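PDB 4IRN: prolyl-ACP dehydrogenase from Oscillatoria sp., which oxidises the prolyl group carried on an acyl carrier protein, using FAD, in the biosynthesis of the cyanotoxin anatoxin-a. Local coordinates for residues Asp75-Cys80 against Gly84-Pro89; Lys144-Pro149 against Met222-Thr227; Ser275-Arg280 against Trp341-Lys346; Ile283-Val288 against Ala334-Val339. All blocks are in the same frame, centred on the assembly; numbering follows the deposited sequence.

Interaction 1: Asp75-Cys80 against Gly84-Pro89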
# COMPACT_ATOMS: atom_id res chain seq x y z
N ASP A 75 -29.79 20.41 20.89
CA ASP A 75 -29.94 19.97 22.27
C ASP A 75 -28.61 19.46 22.83
O ASP A 75 -28.22 19.82 23.94
CB ASP A 75 -31.04 18.91 22.41
CG ASP A 75 -32.44 19.44 22.71
OD1 ASP A 75 -32.72 20.62 22.35
OD2 ASP A 75 -33.25 18.68 23.27
N ALA A 76 -27.89 18.64 22.04
CA ALA A 76 -26.60 18.06 22.39
C ALA A 76 -25.49 19.11 22.42
O ALA A 76 -24.58 18.99 23.24
CB ALA A 76 -26.25 16.93 21.44
N TRP A 77 -25.57 20.14 21.54
CA TRP A 77 -24.61 21.26 21.51
C TRP A 77 -24.71 22.03 22.82
O TRP A 77 -23.67 22.30 23.44
CB TRP A 77 -24.89 22.20 20.31
CG TRP A 77 -23.95 23.38 20.20
CD1 TRP A 77 -23.92 24.48 21.00
CD2 TRP A 77 -22.91 23.57 19.22
NE1 TRP A 77 -22.92 25.34 20.59
CE2 TRP A 77 -22.29 24.81 19.50
CE3 TRP A 77 -22.46 22.83 18.11
CZ2 TRP A 77 -21.22 25.30 18.74
CZ3 TRP A 77 -21.42 23.34 17.35
CH2 TRP A 77 -20.80 24.56 17.66
N GLN A 78 -25.96 22.38 23.23
CA GLN A 78 -26.30 23.09 24.46
C GLN A 78 -25.80 22.35 25.70
O GLN A 78 -25.21 22.97 26.58
CB GLN A 78 -27.82 23.31 24.56
CG GLN A 78 -28.40 24.39 23.63
CD GLN A 78 -29.92 24.31 23.45
OE1 GLN A 78 -30.62 23.51 24.08
NE2 GLN A 78 -30.44 24.98 22.43
N LYS A 79 -26.02 21.03 25.76
CA LYS A 79 -25.59 20.16 26.86
C LYS A 79 -24.07 20.09 26.99
O LYS A 79 -23.56 20.08 28.11
CB LYS A 79 -26.19 18.75 26.75
CG LYS A 79 -27.64 18.68 27.17
CD LYS A 79 -28.14 17.26 27.22
CE LYS A 79 -29.60 17.16 27.59
NZ LYS A 79 -29.79 17.33 29.05
N CYS A 80 -23.36 20.06 25.85
CA CYS A 80 -21.90 20.05 25.79
C CYS A 80 -21.31 21.36 26.31
O CYS A 80 -20.31 21.33 27.04
CB CYS A 80 -21.42 19.75 24.37
SG CYS A 80 -21.49 18.00 23.93
N GLY A 84 -19.02 22.15 29.61
CA GLY A 84 -17.83 22.99 29.48
C GLY A 84 -16.94 22.73 28.29
O GLY A 84 -15.89 23.36 28.19
N VAL A 85 -17.36 21.85 27.36
CA VAL A 85 -16.59 21.46 26.16
C VAL A 85 -15.96 22.66 25.44
O VAL A 85 -14.74 22.73 25.31
CB VAL A 85 -17.36 20.53 25.17
CG1 VAL A 85 -16.45 20.05 24.05
CG2 VAL A 85 -17.98 19.34 25.89
N HIS A 86 -16.80 23.61 25.02
CA HIS A 86 -16.40 24.82 24.29
C HIS A 86 -15.36 25.66 25.04
O HIS A 86 -14.45 26.19 24.41
CB HIS A 86 -17.63 25.66 23.95
CG HIS A 86 -18.69 24.91 23.21
ND1 HIS A 86 -19.38 23.86 23.80
CD2 HIS A 86 -19.16 25.09 21.96
CE1 HIS A 86 -20.24 23.44 22.89
NE2 HIS A 86 -20.14 24.13 21.76
N GLY A 87 -15.49 25.73 26.37
CA GLY A 87 -14.61 26.48 27.24
C GLY A 87 -13.32 25.79 27.64
O GLY A 87 -12.47 26.43 28.28
N TRP A 88 -13.14 24.49 27.27
CA TRP A 88 -11.96 23.69 27.62
C TRP A 88 -10.60 24.38 27.40
O TRP A 88 -9.83 24.44 28.36
CB TRP A 88 -11.99 22.27 27.01
CG TRP A 88 -12.94 21.30 27.65
CD1 TRP A 88 -13.58 21.43 28.84
CD2 TRP A 88 -13.30 20.00 27.15
NE1 TRP A 88 -14.35 20.32 29.10
CE2 TRP A 88 -14.19 19.42 28.08
CE3 TRP A 88 -12.96 19.27 25.99
CZ2 TRP A 88 -14.75 18.15 27.89
CZ3 TRP A 88 -13.52 18.01 25.81
CH2 TRP A 88 -14.40 17.47 26.75
N PRO A 89 -10.26 24.95 26.21
CA PRO A 89 -8.97 25.63 26.07
C PRO A 89 -9.02 27.13 26.41
O PRO A 89 -8.01 27.82 26.29
CB PRO A 89 -8.62 25.39 24.60
CG PRO A 89 -9.92 25.20 23.91
CD PRO A 89 -11.00 24.98 24.93
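The carbonyl O of Cys80, in the last turn of helix 74-83, takes two backbone hydrogen bonds, from Gly84 N (3.0 Å) and Val85 N. With its positive phi of 117°, Gly84 is the C-prime residue of a Schellman motif: Val85 N returns to Cys80 O, the chain turns off the helix, and the backbone angles there call for a residue without a side chain. The turn is closed by a small hydrophobic contact, Val85 CG2 against Cys80 CB at 3.8 Å. Beside it His86 reaches back along the helix. Its CG sits anti to its own carbonyl carbon (chi1 -54°), and the imidazole leads with its NE2 edge over one face of the Trp77 indole. His86 NE2 stands 3.1 Å above the Trp77 plane, toward the rim, and 3.2 Å from Trp77 CE2. The five-membered ring of Trp77 and the imidazole lie obliquely, planes 58° apart and centroids 4.5 Å apart. His127 meets both rings, edge-to-face with Trp77, while Met124 of helix 118-138 touches Trp77 and Cys80. All this lies within the all-helical N-terminal part of the acyl-CoA dehydrogenase fold, with the Trp77 side chain about 11 Å from a bound FAD. Cys80 O is satisfied by two N-H groups as the helix ends, whereas the imidazole meets Trp77 through ring packing, without a hydrogen bond between their nitrogens.

Interaction 2: Lys144-Pro149 against Met222-Thr227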
# COMPACT_ATOMS: atom_id res chain seq x y z
N LYS A 144 -12.09 40.34 23.08
CA LYS A 144 -12.12 39.09 23.85
C LYS A 144 -13.23 39.14 24.92
O LYS A 144 -14.01 38.19 25.02
CB LYS A 144 -10.76 38.82 24.49
CG LYS A 144 -9.68 38.40 23.50
CD LYS A 144 -8.44 37.90 24.21
CE LYS A 144 -7.50 39.01 24.63
NZ LYS A 144 -6.37 38.48 25.42
N GLU A 145 -13.30 40.25 25.69
CA GLU A 145 -14.29 40.47 26.75
C GLU A 145 -15.73 40.43 26.26
O GLU A 145 -16.60 40.00 27.00
CB GLU A 145 -14.02 41.78 27.48
CG GLU A 145 -12.96 41.71 28.57
CD GLU A 145 -12.36 43.05 28.93
OE1 GLU A 145 -12.92 44.10 28.54
OE2 GLU A 145 -11.32 43.05 29.63
N LYS A 146 -15.97 40.88 25.02
CA LYS A 146 -17.30 40.89 24.42
C LYS A 146 -17.69 39.55 23.80
O LYS A 146 -18.77 39.03 24.11
CB LYS A 146 -17.44 42.02 23.39
CG LYS A 146 -18.80 42.09 22.70
CD LYS A 146 -18.81 43.15 21.62
CE LYS A 146 -20.14 43.25 20.93
NZ LYS A 146 -20.12 44.31 19.88
N TYR A 147 -16.84 39.00 22.90
CA TYR A 147 -17.16 37.79 22.15
C TYR A 147 -16.87 36.42 22.77
O TYR A 147 -17.65 35.50 22.57
CB TYR A 147 -16.65 37.88 20.71
CG TYR A 147 -17.29 38.99 19.90
CD1 TYR A 147 -18.64 38.93 19.55
CD2 TYR A 147 -16.55 40.06 19.43
CE1 TYR A 147 -19.23 39.93 18.78
CE2 TYR A 147 -17.12 41.07 18.66
CZ TYR A 147 -18.47 41.00 18.34
OH TYR A 147 -19.04 42.00 17.58
N LEU A 148 -15.76 36.28 23.49
CA LEU A 148 -15.36 35.01 24.08
C LEU A 148 -16.32 34.46 25.11
O LEU A 148 -16.67 33.29 25.01
CB LEU A 148 -13.93 35.01 24.62
CG LEU A 148 -12.81 34.67 23.66
CD1 LEU A 148 -11.48 34.71 24.39
CD2 LEU A 148 -13.01 33.29 23.04
N PRO A 149 -16.83 35.26 26.08
CA PRO A 149 -17.80 34.71 27.04
C PRO A 149 -19.08 34.20 26.36
O PRO A 149 -19.66 33.21 26.81
CB PRO A 149 -18.06 35.89 27.98
CG PRO A 149 -16.87 36.75 27.86
CD PRO A 149 -16.53 36.67 26.41
N MET A 222 -14.72 40.24 12.02
CA MET A 222 -15.74 39.55 12.82
C MET A 222 -17.08 40.20 12.57
O MET A 222 -17.30 41.33 12.98
CB MET A 222 -15.39 39.56 14.32
CG MET A 222 -14.06 38.91 14.62
SD MET A 222 -13.59 38.94 16.35
CE MET A 222 -13.14 40.64 16.53
N ILE A 223 -17.94 39.50 11.83
CA ILE A 223 -19.25 40.01 11.46
C ILE A 223 -20.34 39.23 12.17
O ILE A 223 -20.39 38.00 12.05
CB ILE A 223 -19.41 40.08 9.91
CG1 ILE A 223 -18.25 40.91 9.26
CG2 ILE A 223 -20.76 40.66 9.51
CD1 ILE A 223 -17.97 40.64 7.79
N GLU A 224 -21.20 39.93 12.90
CA GLU A 224 -22.33 39.33 13.60
C GLU A 224 -23.41 38.89 12.60
O GLU A 224 -23.52 39.46 11.51
CB GLU A 224 -22.92 40.31 14.62
CG GLU A 224 -22.10 40.45 15.89
CD GLU A 224 -22.59 41.47 16.90
OE1 GLU A 224 -23.81 41.77 16.92
OE2 GLU A 224 -21.76 41.94 17.70
N LYS A 225 -24.21 37.88 12.98
CA LYS A 225 -25.32 37.34 12.21
C LYS A 225 -26.35 38.47 11.92
O LYS A 225 -26.50 39.37 12.74
CB LYS A 225 -25.96 36.20 13.02
CG LYS A 225 -27.29 35.64 12.54
CD LYS A 225 -27.89 34.64 13.56
CE LYS A 225 -28.55 35.26 14.77
NZ LYS A 225 -29.73 36.09 14.44
N ASP A 226 -27.03 38.42 10.81
CA ASP A 226 -28.05 39.41 10.40
C ASP A 226 -27.46 40.81 10.26
O ASP A 226 -28.03 41.79 10.76
CB ASP A 226 -29.27 39.42 11.36
CG ASP A 226 -30.19 38.22 11.27
OD1 ASP A 226 -30.31 37.64 10.16
OD2 ASP A 226 -30.82 37.89 12.30
N THR A 227 -26.30 40.91 9.60
CA THR A 227 -25.70 42.20 9.28
C THR A 227 -26.13 42.42 7.83
O THR A 227 -26.03 41.47 7.04
CB THR A 227 -24.19 42.19 9.49
OG1 THR A 227 -23.93 41.98 10.88
CG2 THR A 227 -23.52 43.49 9.06
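Tyr147 OH donates a hydrogen bond to Glu224 OE2 at 2.7 Å, arriving on the anti lone pair of the carboxylate oxygen. The two side chains cross at about a right angle, and the ring and carboxylate planes are 78° apart, with OE2 lying near the plane of the ring at its edge. Asn260 ND2 bonds both this hydroxyl and the backbone O of Met222, tying the phenol to the strand a second time. The charged component is longer: Lys146, its chain extended with CG anti to the backbone N (chi1 179°), brings NZ to 3.6 Å from Glu224 OE2, a long salt bridge, and its CD passes over one face of the Tyr147 ring. In the acyl-CoA dehydrogenase fold this is a junction between the helical N-terminal region, here helix 141-153, and the beta-rich middle domain, here the end of strand 218-224. Helix and strand segments run with their axes 12.2 Å apart at closest, so long side chains span the interval. The apolar component lies deeper. Met222 SD makes an oblique Met-aromatic contact with Tyr147, 5.2 Å from the ring centroid, and Leu135 of helix 118-138 packs on both residues.

Interaction 3: Ser275-Arg280 against Trp341-Lys346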
# COMPACT_ATOMS: atom_id res chain seq x y z
N SER A 275 -4.57 29.68 13.03
CA SER A 275 -5.86 28.99 13.03
C SER A 275 -5.70 27.55 12.49
O SER A 275 -6.29 26.63 13.07
CB SER A 275 -6.89 29.78 12.22
OG SER A 275 -8.08 29.05 11.99
N MET A 276 -4.85 27.34 11.46
CA MET A 276 -4.54 26.02 10.89
C MET A 276 -3.72 25.14 11.83
O MET A 276 -3.80 23.93 11.75
CB MET A 276 -3.87 26.14 9.52
CG MET A 276 -4.83 26.45 8.39
SD MET A 276 -6.35 25.49 8.42
CE MET A 276 -6.61 25.19 6.66
N GLU A 277 -2.90 25.75 12.69
CA GLU A 277 -2.12 25.01 13.69
C GLU A 277 -3.09 24.29 14.66
O GLU A 277 -3.00 23.08 14.83
CB GLU A 277 -1.23 25.96 14.49
CG GLU A 277 0.24 25.85 14.16
CD GLU A 277 1.04 26.98 14.79
OE1 GLU A 277 1.20 28.03 14.13
OE2 GLU A 277 1.49 26.80 15.94
N TRP A 278 -4.06 25.04 15.23
CA TRP A 278 -5.05 24.51 16.18
C TRP A 278 -6.04 23.59 15.50
O TRP A 278 -6.39 22.56 16.07
CB TRP A 278 -5.78 25.65 16.91
CG TRP A 278 -4.90 26.45 17.82
CD1 TRP A 278 -4.34 27.66 17.56
CD2 TRP A 278 -4.42 26.06 19.11
NE1 TRP A 278 -3.54 28.05 18.61
CE2 TRP A 278 -3.58 27.09 19.58
CE3 TRP A 278 -4.60 24.92 19.92
CZ2 TRP A 278 -2.93 27.03 20.82
CZ3 TRP A 278 -3.98 24.88 21.16
CH2 TRP A 278 -3.16 25.93 21.60
N GLU A 279 -6.47 23.95 14.27
CA GLU A 279 -7.44 23.17 13.51
C GLU A 279 -6.89 21.80 13.14
O GLU A 279 -7.40 20.79 13.62
CB GLU A 279 -7.91 23.93 12.28
CG GLU A 279 -9.28 23.52 11.76
CD GLU A 279 -9.72 24.23 10.50
OE1 GLU A 279 -9.50 25.46 10.40
OE2 GLU A 279 -10.29 23.56 9.61
N ARG A 280 -5.82 21.76 12.33
CA ARG A 280 -5.18 20.53 11.86
C ARG A 280 -4.79 19.57 12.97
O ARG A 280 -5.03 18.37 12.85
CB ARG A 280 -3.96 20.83 10.96
CG ARG A 280 -4.34 21.38 9.60
CD ARG A 280 -3.15 21.94 8.88
NE ARG A 280 -3.54 22.54 7.60
CZ ARG A 280 -2.69 23.02 6.70
NH1 ARG A 280 -1.38 22.98 6.92
NH2 ARG A 280 -3.14 23.53 5.56
N TRP A 341 1.33 18.68 23.32
CA TRP A 341 2.46 19.04 24.18
C TRP A 341 3.11 20.34 23.69
O TRP A 341 3.28 21.27 24.49
CB TRP A 341 3.50 17.90 24.21
CG TRP A 341 4.63 18.14 25.17
CD1 TRP A 341 4.65 17.86 26.50
CD2 TRP A 341 5.89 18.76 24.87
NE1 TRP A 341 5.85 18.25 27.05
CE2 TRP A 341 6.63 18.81 26.07
CE3 TRP A 341 6.47 19.28 23.69
CZ2 TRP A 341 7.92 19.33 26.14
CZ3 TRP A 341 7.75 19.81 23.76
CH2 TRP A 341 8.46 19.83 24.97
N MET A 342 3.45 20.41 22.40
CA MET A 342 4.08 21.57 21.76
C MET A 342 3.28 22.86 21.92
O MET A 342 3.85 23.88 22.29
CB MET A 342 4.33 21.29 20.28
CG MET A 342 5.47 20.34 20.04
SD MET A 342 5.87 20.29 18.29
CE MET A 342 6.91 21.74 18.17
N LYS A 343 1.95 22.80 21.66
CA LYS A 343 1.04 23.94 21.80
C LYS A 343 0.87 24.38 23.26
O LYS A 343 0.71 25.57 23.52
CB LYS A 343 -0.31 23.70 21.10
CG LYS A 343 -0.34 24.12 19.63
CD LYS A 343 0.06 25.59 19.41
CE LYS A 343 -0.53 26.17 18.16
NZ LYS A 343 -0.27 27.62 18.05
N GLU A 344 0.96 23.41 24.20
CA GLU A 344 0.90 23.67 25.64
C GLU A 344 2.16 24.44 26.05
O GLU A 344 2.06 25.42 26.79
CB GLU A 344 0.73 22.35 26.43
CG GLU A 344 0.69 22.46 27.95
CD GLU A 344 -0.36 23.33 28.61
OE1 GLU A 344 -1.42 23.59 27.99
OE2 GLU A 344 -0.15 23.70 29.79
N ASN A 345 3.32 24.04 25.49
CA ASN A 345 4.62 24.66 25.74
C ASN A 345 4.88 25.87 24.81
O ASN A 345 6.04 26.23 24.55
CB ASN A 345 5.74 23.61 25.70
CG ASN A 345 5.70 22.63 26.86
OD1 ASN A 345 6.39 22.80 27.87
ND2 ASN A 345 4.88 21.59 26.75
N LYS A 346 3.78 26.49 24.31
CA LYS A 346 3.72 27.69 23.46
C LYS A 346 4.69 27.71 22.26
O LYS A 346 5.26 28.76 21.93
CB LYS A 346 3.83 28.98 24.32
CG LYS A 346 2.91 29.02 25.55
CD LYS A 346 1.57 29.71 25.28
CE LYS A 346 0.72 29.81 26.51
NZ LYS A 346 -0.40 30.76 26.32
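Lys343 lays its aliphatic chain over one face of the Trp278 indole and carries its ammonium group on to Glu277. The chain bends at chi2 (-55°), which swings CD and CE across the ring: Lys343 CB and CG pass by the CH2 and CZ3 corner, Lys343 CD lies 3.6 Å from Trp278 CZ2, and Lys343 CE stands 3.4 Å above the Trp278 indole plane. Lys343 CE makes a CH-pi contact with the five-membered ring of Trp278, 3.8 Å from its centroid and 25° off the normal. His274 meets the indole edge-to-face. Glu277 crosses the lysine at about a right angle. Its OE2 receives Lys343 NZ in a salt bridge of 2.9 Å, and NZ approaches from well above the carboxylate plane, 65° out of it. The same oxygen also accepts Ala349 N, just before helix 350-375, so two donors grip it. Lys343 NZ and Trp278 NE1 are neighbours at 3.3 Å, but both are donors and form no bond.

The contact joins helix 268-282 to the last turns of helix 316-344 in the helical C-terminal domain of the acyl-CoA dehydrogenase fold. The latter helix closes with a Schellman motif in which Lys346, of positive phi, is the C-prime residue. All three contacting residues are buried; here the ammonium pairs with the Glu277 carboxylate while the indole covers its methylenes, and the paired charges and the second donor would be expected to favour the ionised form of Glu277.

Interaction 4: Ile283-Val288 against Ala334-Val339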
# COMPACT_ATOMS: atom_id res chain seq x y z
N ILE A 283 -8.78 19.09 15.46
CA ILE A 283 -10.09 18.75 14.90
C ILE A 283 -10.32 17.23 14.87
O ILE A 283 -11.47 16.78 14.95
CB ILE A 283 -10.34 19.45 13.52
CG1 ILE A 283 -11.84 19.61 13.22
CG2 ILE A 283 -9.60 18.76 12.35
CD1 ILE A 283 -12.21 20.95 12.60
N LEU A 284 -9.23 16.44 14.78
CA LEU A 284 -9.26 14.98 14.70
C LEU A 284 -8.91 14.27 16.01
O LEU A 284 -8.71 13.06 16.00
CB LEU A 284 -8.37 14.49 13.52
CG LEU A 284 -8.83 14.85 12.10
CD1 LEU A 284 -7.87 14.27 11.07
CD2 LEU A 284 -10.23 14.34 11.82
N ALA A 285 -8.86 15.02 17.13
CA ALA A 285 -8.57 14.48 18.45
C ALA A 285 -9.65 13.46 18.84
O ALA A 285 -9.33 12.38 19.34
CB ALA A 285 -8.51 15.60 19.48
N ALA A 286 -10.93 13.80 18.55
CA ALA A 286 -12.08 12.95 18.83
C ALA A 286 -12.16 11.74 17.90
O ALA A 286 -12.66 10.70 18.31
CB ALA A 286 -13.34 13.75 18.76
N ALA A 287 -11.63 11.88 16.66
CA ALA A 287 -11.58 10.82 15.64
C ALA A 287 -10.74 9.64 16.15
O ALA A 287 -11.07 8.49 15.84
CB ALA A 287 -10.99 11.36 14.35
N VAL A 288 -9.70 9.92 16.97
CA VAL A 288 -8.83 8.94 17.62
C VAL A 288 -9.69 8.09 18.59
O VAL A 288 -9.50 6.87 18.66
CB VAL A 288 -7.60 9.60 18.32
CG1 VAL A 288 -6.65 8.55 18.89
CG2 VAL A 288 -6.84 10.51 17.35
N ALA A 334 0.06 9.12 19.21
CA ALA A 334 1.39 9.73 19.18
C ALA A 334 1.42 11.11 18.47
O ALA A 334 2.00 12.05 19.01
CB ALA A 334 2.37 8.78 18.53
N TYR A 335 0.76 11.23 17.29
CA TYR A 335 0.72 12.48 16.53
C TYR A 335 -0.08 13.53 17.25
O TYR A 335 0.31 14.70 17.25
CB TYR A 335 0.17 12.29 15.11
CG TYR A 335 1.19 11.78 14.12
CD1 TYR A 335 2.25 12.58 13.70
CD2 TYR A 335 1.08 10.51 13.56
CE1 TYR A 335 3.21 12.11 12.80
CE2 TYR A 335 2.02 10.03 12.65
CZ TYR A 335 3.09 10.83 12.28
OH TYR A 335 4.02 10.35 11.39
N LEU A 336 -1.21 13.12 17.88
CA LEU A 336 -2.10 14.00 18.63
C LEU A 336 -1.42 14.55 19.88
O LEU A 336 -1.53 15.75 20.15
CB LEU A 336 -3.41 13.26 18.99
CG LEU A 336 -4.41 14.03 19.85
CD1 LEU A 336 -4.91 15.29 19.15
CD2 LEU A 336 -5.55 13.13 20.28
N TYR A 337 -0.76 13.68 20.66
CA TYR A 337 -0.08 14.07 21.89
C TYR A 337 1.19 14.86 21.76
O TYR A 337 1.54 15.59 22.68
CB TYR A 337 -0.04 12.93 22.92
CG TYR A 337 -1.45 12.54 23.29
CD1 TYR A 337 -2.27 13.42 23.98
CD2 TYR A 337 -2.01 11.34 22.84
CE1 TYR A 337 -3.61 13.15 24.19
CE2 TYR A 337 -3.34 11.04 23.11
CZ TYR A 337 -4.13 11.94 23.80
OH TYR A 337 -5.43 11.65 24.07
N LYS A 338 1.84 14.81 20.58
CA LYS A 338 3.02 15.61 20.29
C LYS A 338 2.60 17.09 20.09
O LYS A 338 3.19 17.98 20.71
CB LYS A 338 3.79 15.06 19.06
CG LYS A 338 4.96 15.92 18.59
CD LYS A 338 6.33 15.54 19.16
CE LYS A 338 7.38 16.54 18.71
NZ LYS A 338 8.52 15.91 18.00
N VAL A 339 1.59 17.33 19.23
CA VAL A 339 1.02 18.65 18.93
C VAL A 339 0.47 19.28 20.22
O VAL A 339 0.76 20.45 20.49
CB VAL A 339 -0.07 18.58 17.83
CG1 VAL A 339 -0.64 19.96 17.52
CG2 VAL A 339 0.47 17.97 16.56
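Leu336 pushes its two methyl groups against the start of helix 285-304, and its closest packing is on Ala285. Leu336 CD1 lies 3.6 Å from Ala285 CB, and Leu336 CD2 is 3.9 Å from the same methyl; both also approach Ala285 CA, each at 3.8 Å. The leucine thus straddles the alanine with the fork of its isobutyl group. Its CG is anti to the backbone N (chi1 176°), a setting that sends the branch across to the other helix. The small alanine lets the backbones come near, with the CA atoms of Ala285 and Leu336 only 6.5 Å apart. One turn further on the packing is slacker: Val288 CG2 meets Leu336 CD2 at 4.1 Å, its side chain slanting past that of the leucine.

Away from this apolar patch the helix 316-344 turns its other faces to different surroundings. Lys338, on the exposed side, forms a long, weak ion pair with Glu330 of the second subunit, and Ala334 packs on Ala334 of that subunit. Tyr335 packs there too, on Leu327 of the second subunit, while Tyr337 meets Trp40 edge-to-face within its own chain. The same helix therefore serves both the interior of the C-terminal helical domain of the acyl-CoA dehydrogenase fold and a subunit interface of the four-chain assembly. No hydrogen bond or salt bridge crosses between residues 283-288 and 334-339; they are held together by the shape fit of aliphatic groups, and the charged Lys338 with its distant partner lies away from this contact, toward the second subunit.

Overall arrangement
Interactions 3 and 4 both use helix 316-344, joining it to the successive helices 268-282 and 285-304, with centres 11 Å apart. Both are buried, but interaction 4 is purely aliphatic whereas interaction 3 encloses an ion pair beside an indole. Interaction 1, also buried, is local: it ends one helix and relies on backbone bonds and ring packing. Interaction 2 is partly buried and joins a helix to a strand, combining an apolar inner side with charges on the more exposed side. Interactions 2 and 4 lie on opposite sides of the chain's centre, with their centres about 29 Å apart, and none of the contacts touches another apart from the sequence adjacency of 3 and 4.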